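Non-toxic crystal protein (PDB 2D42) is a non-toxic protein of bacterial parasporal inclusions that closely resembles aerolysin-type beta-pore-forming toxins in structure, although its own biological role is unclear. Local coordinates at residues N4-R7 / E8-I11; V197-I200 / D201-Q204. All blocks are in the same frame, centred on the assembly; numbering follows the deposited sequence.

Contact 1: residues N4-R7 / E8-I11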
loop_
_atom_site.group_PDB
_atom_site.type_symbol
_atom_site.label_atom_id
_atom_site.label_comp_id
_atom_site.label_asym_id
_atom_site.label_seq_id
_atom_site.Cartn_x
_atom_site.Cartn_y
_atom_site.Cartn_z
ATOM N N ASN A 4 9.434 5.031 -17.557
ATOM C CA ASN A 4 10.434 5.992 -17.115
ATOM C C ASN A 4 10.163 7.313 -17.829
ATOM O O ASN A 4 10.373 7.424 -19.038
ATOM C CB ASN A 4 11.845 5.508 -17.450
ATOM C CG ASN A 4 12.906 6.415 -16.880
ATOM O OD1 ASN A 4 13.582 6.069 -15.916
ATOM N ND2 ASN A 4 13.040 7.598 -17.458
ATOM N N LEU A 5 9.703 8.308 -17.079
ATOM C CA LEU A 5 9.372 9.604 -17.659
ATOM C C LEU A 5 10.522 10.324 -18.353
ATOM O O LEU A 5 10.297 11.022 -19.347
ATOM C CB LEU A 5 8.745 10.508 -16.592
ATOM C CG LEU A 5 7.398 9.983 -16.075
ATOM C CD1 LEU A 5 6.955 10.784 -14.868
ATOM C CD2 LEU A 5 6.352 10.056 -17.179
ATOM N N LEU A 6 11.742 10.175 -17.837
ATOM C CA LEU A 6 12.905 10.813 -18.455
ATOM C C LEU A 6 13.206 10.150 -19.793
ATOM O O LEU A 6 13.638 10.804 -20.742
ATOM C CB LEU A 6 14.128 10.715 -17.539
ATOM C CG LEU A 6 14.091 11.598 -16.290
ATOM C CD1 LEU A 6 15.322 11.332 -15.450
ATOM C CD2 LEU A 6 14.035 13.061 -16.689
ATOM N N ARG A 7 12.975 8.843 -19.859
ATOM C CA ARG A 7 13.183 8.080 -21.082
ATOM C C ARG A 7 12.187 8.563 -22.141
ATOM O O ARG A 7 12.542 8.731 -23.314
ATOM C CB ARG A 7 12.989 6.585 -20.799
ATOM C CG ARG A 7 12.923 5.702 -22.035
ATOM C CD ARG A 7 14.182 5.802 -22.880
ATOM N NE ARG A 7 14.034 5.062 -24.129
ATOM C CZ ARG A 7 14.754 5.289 -25.226
ATOM N NH1 ARG A 7 15.681 6.239 -25.232
ATOM N NH2 ARG A 7 14.538 4.570 -26.322
ATOM N N GLU A 8 10.940 8.789 -21.723
ATOM C CA GLU A 8 9.905 9.276 -22.630
ATOM C C GLU A 8 10.309 10.658 -23.164
ATOM O O GLU A 8 10.088 10.966 -24.333
ATOM C CB GLU A 8 8.554 9.395 -21.910
ATOM C CG GLU A 8 7.952 8.083 -21.417
ATOM C CD GLU A 8 7.619 7.113 -22.546
ATOM O OE1 GLU A 8 7.010 7.539 -23.553
ATOM O OE2 GLU A 8 7.958 5.918 -22.415
ATOM N N LEU A 9 10.893 11.480 -22.293
ATOM C CA LEU A 9 11.336 12.829 -22.665
ATOM C C LEU A 9 12.417 12.703 -23.745
ATOM O O LEU A 9 12.397 13.407 -24.751
ATOM C CB LEU A 9 11.901 13.562 -21.433
ATOM C CG LEU A 9 12.502 14.958 -21.663
ATOM C CD1 LEU A 9 11.418 15.907 -22.171
ATOM C CD2 LEU A 9 13.123 15.479 -20.370
ATOM N N GLU A 10 13.350 11.787 -23.527
ATOM C CA GLU A 10 14.427 11.546 -24.479
ATOM C C GLU A 10 13.841 11.089 -25.824
ATOM O O GLU A 10 14.242 11.578 -26.883
ATOM C CB GLU A 10 15.383 10.487 -23.917
ATOM C CG GLU A 10 16.665 10.288 -24.710
ATOM C CD GLU A 10 17.564 9.239 -24.078
ATOM O OE1 GLU A 10 17.153 8.058 -24.024
ATOM O OE2 GLU A 10 18.675 9.593 -23.629
ATOM N N ILE A 11 12.886 10.164 -25.778
ATOM C CA ILE A 11 12.251 9.662 -26.998
ATOM C C ILE A 11 11.567 10.802 -27.743
ATOM O O ILE A 11 11.682 10.924 -28.963
ATOM C CB ILE A 11 11.200 8.576 -26.679
ATOM C CG1 ILE A 11 11.898 7.330 -26.129
ATOM C CG2 ILE A 11 10.390 8.249 -27.922
ATOM C CD1 ILE A 11 10.946 6.238 -25.652
HETATM O O HOH W 1 9.196 4.357 -20.215
#
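Arg7 NH1 donates to Glu10 OE1 at 2.6 Å, a salt bridge between side chains three residues apart on the first turns of helix 5-19. The oxygen lies almost in the guanidinium plane, yet it is approached on its anti side, and the carboxylate stands nearly perpendicular to the guanidinium, the two planes 82° apart; the N-H...O angle of 131° makes this a short but bent bond. Arg7 reaches forward along the helix because its chain bends about the CB-CG bond (chi2 59°), which also lays one face of the guanidinium on Ile11. There CG1 of Ile11 sits over the centre of the group, 3.6 Å from CZ of Arg7, so a carboxylate at the edge and a methylene over one face together fix how the group is turned.

Nearer the N-cap residue, Asn4, a water joins the backbone to a side chain: it accepts from Asn4 N at 2.8 Å and donates to Glu8 OE2 at 3.0 Å. The other carboxylate oxygen, OE1, is held by Thr208. Glu8 N closes the first helical turn on Asn4 O at 3.1 Å.

Leu5 and Leu9 turn inward, packing on Leu203 and Val202 of helix 199-206; Leu5 also meets Val93 of strand 71-94 and Leu9 meets Ser27 of strand 23-29, so the helix start packs against both a second helix and strands of the sheet.

Contact 2: residues V197-I200 / D201-Q204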
loop_
_atom_site.group_PDB
_atom_site.type_symbol
_atom_site.label_atom_id
_atom_site.label_comp_id
_atom_site.label_asym_id
_atom_site.label_seq_id
_atom_site.Cartn_x
_atom_site.Cartn_y
_atom_site.Cartn_z
ATOM N N VAL A 197 9.481 21.746 -22.488
ATOM C CA VAL A 197 8.259 21.045 -22.863
ATOM C C VAL A 197 7.443 20.599 -21.666
ATOM O O VAL A 197 7.989 20.294 -20.603
ATOM C CB VAL A 197 8.563 19.789 -23.703
ATOM C CG1 VAL A 197 9.312 20.179 -24.967
ATOM C CG2 VAL A 197 9.382 18.794 -22.877
ATOM N N ASN A 198 6.130 20.559 -21.850
ATOM C CA ASN A 198 5.234 20.121 -20.799
ATOM C C ASN A 198 5.244 18.595 -20.901
ATOM O O ASN A 198 5.143 18.042 -22.002
ATOM C CB ASN A 198 3.829 20.658 -21.060
ATOM C CG ASN A 198 2.910 20.497 -19.866
ATOM O OD1 ASN A 198 2.928 19.473 -19.178
ATOM N ND2 ASN A 198 2.085 21.507 -19.625
ATOM N N ILE A 199 5.377 17.911 -19.769
ATOM C CA ILE A 199 5.405 16.453 -19.790
ATOM C C ILE A 199 4.129 15.856 -20.392
ATOM O O ILE A 199 4.158 14.756 -20.939
ATOM C CB ILE A 199 5.634 15.869 -18.371
ATOM C CG1 ILE A 199 5.948 14.369 -18.469
ATOM C CG2 ILE A 199 4.392 16.087 -17.497
ATOM C CD1 ILE A 199 7.220 14.049 -19.260
ATOM N N ILE A 200 3.011 16.576 -20.314
ATOM C CA ILE A 200 1.768 16.044 -20.876
ATOM C C ILE A 200 1.828 15.985 -22.399
ATOM O O ILE A 200 1.223 15.107 -23.021
ATOM C CB ILE A 200 0.530 16.878 -20.449
ATOM C CG1 ILE A 200 0.561 18.259 -21.104
ATOM C CG2 ILE A 200 0.486 16.998 -18.923
ATOM C CD1 ILE A 200 -0.681 19.091 -20.825
ATOM N N ASP A 201 2.566 16.913 -23.007
ATOM C CA ASP A 201 2.689 16.930 -24.457
ATOM C C ASP A 201 3.615 15.812 -24.910
ATOM O O ASP A 201 3.456 15.264 -26.004
ATOM C CB ASP A 201 3.217 18.281 -24.935
ATOM C CG ASP A 201 2.265 19.423 -24.620
ATOM O OD1 ASP A 201 1.061 19.304 -24.930
ATOM O OD2 ASP A 201 2.723 20.445 -24.066
ATOM N N VAL A 202 4.579 15.471 -24.061
ATOM C CA VAL A 202 5.522 14.395 -24.361
ATOM C C VAL A 202 4.777 13.057 -24.381
ATOM O O VAL A 202 4.923 12.263 -25.315
ATOM C CB VAL A 202 6.642 14.323 -23.296
ATOM C CG1 VAL A 202 7.472 13.063 -23.486
ATOM C CG2 VAL A 202 7.525 15.551 -23.394
ATOM N N LEU A 203 3.981 12.823 -23.340
ATOM C CA LEU A 203 3.205 11.593 -23.199
ATOM C C LEU A 203 2.182 11.468 -24.314
ATOM O O LEU A 203 1.963 10.388 -24.857
ATOM C CB LEU A 203 2.492 11.574 -21.839
ATOM C CG LEU A 203 3.420 11.558 -20.616
ATOM C CD1 LEU A 203 2.643 11.842 -19.347
ATOM C CD2 LEU A 203 4.117 10.211 -20.539
ATOM N N GLN A 204 1.549 12.580 -24.657
ATOM C CA GLN A 204 0.556 12.558 -25.711
ATOM C C GLN A 204 1.215 12.261 -27.051
ATOM O O GLN A 204 0.729 11.435 -27.827
ATOM C CB GLN A 204 -0.179 13.892 -25.767
ATOM C CG GLN A 204 -1.418 13.848 -26.618
ATOM C CD GLN A 204 -2.447 14.847 -26.161
ATOM O OE1 GLN A 204 -2.199 16.054 -26.151
ATOM N NE2 GLN A 204 -3.612 14.354 -25.768
HETATM O O HOH W 2 5.198 21.489 -24.397
#
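Asp201 OD2 and the backbone N of Asn198 are joined by one water, which accepts from Asn198 N at 2.9 Å and donates to Asp201 OD2 at 2.7 Å. This bridge spans the point where strand 189-198 gives way to helix 199-206, and it supplies a partner for an amide at the end of the strand. With CG of Asp201 anti to its own carbonyl carbon (chi1 -63°), the carboxylate swings back over Asn198, and OD2 comes within 3.2 Å of Asn198 CB.

Asn198 serves as the N-cap. Its OD1 accepts from Ile200 N at 3.1 Å in a nearly straight bond, 172° at the hydrogen, although the donor stands above the amide plane. The opposite end of the same amide is also used: ND2 donates to Asn218, so both polar atoms of the cap are engaged and its rotation is set. Asn198 O takes Asp201 N at 3.0 Å from well above the carbonyl plane and, more weakly, Val202 N. Ile199 O then receives Leu203 N at 3.1 Å, and Ile200 O receives Gln204 N, so regular i to i+4 bonding follows at once.

Apolar side chains pack alongside these polar groups. CG2 of Val197 meets CG2 of Val202 at 3.8 Å, the two side chains crossing at about a right angle, while CD1 of Ile199 lies obliquely against CB of Val202. The same valines face Tyr12 of helix 5-19, and Ile199 rests on Val173 of strand 150-185. This strand-to-helix junction is headed by an asparagine N-cap in an Asx turn, its side-chain oxygen standing in for the acceptor that a preceding helical turn would have offered.

Overall arrangement
Following the chain from its N terminus, contact 1 comes first, where strand 2-4 runs into helix 5-19; contact 2 comes much later, where strand 189-198 runs into helix 199-206. They are in series, neither nested nor crossed, and neither closes a long loop: each is a local helix start headed by an asparagine. The fold nevertheless brings them side by side, their centres about 10 Å apart on the same side of the chain's centre. CD1 of Leu9 approaches CG2 of Val197 to 3.6 Å, and CG1 of Val202 packs against Glu8 O at 3.5 Å. The two helix starts thus illustrate how sequence-distant, locally built turns can become one packed unit against the long strands.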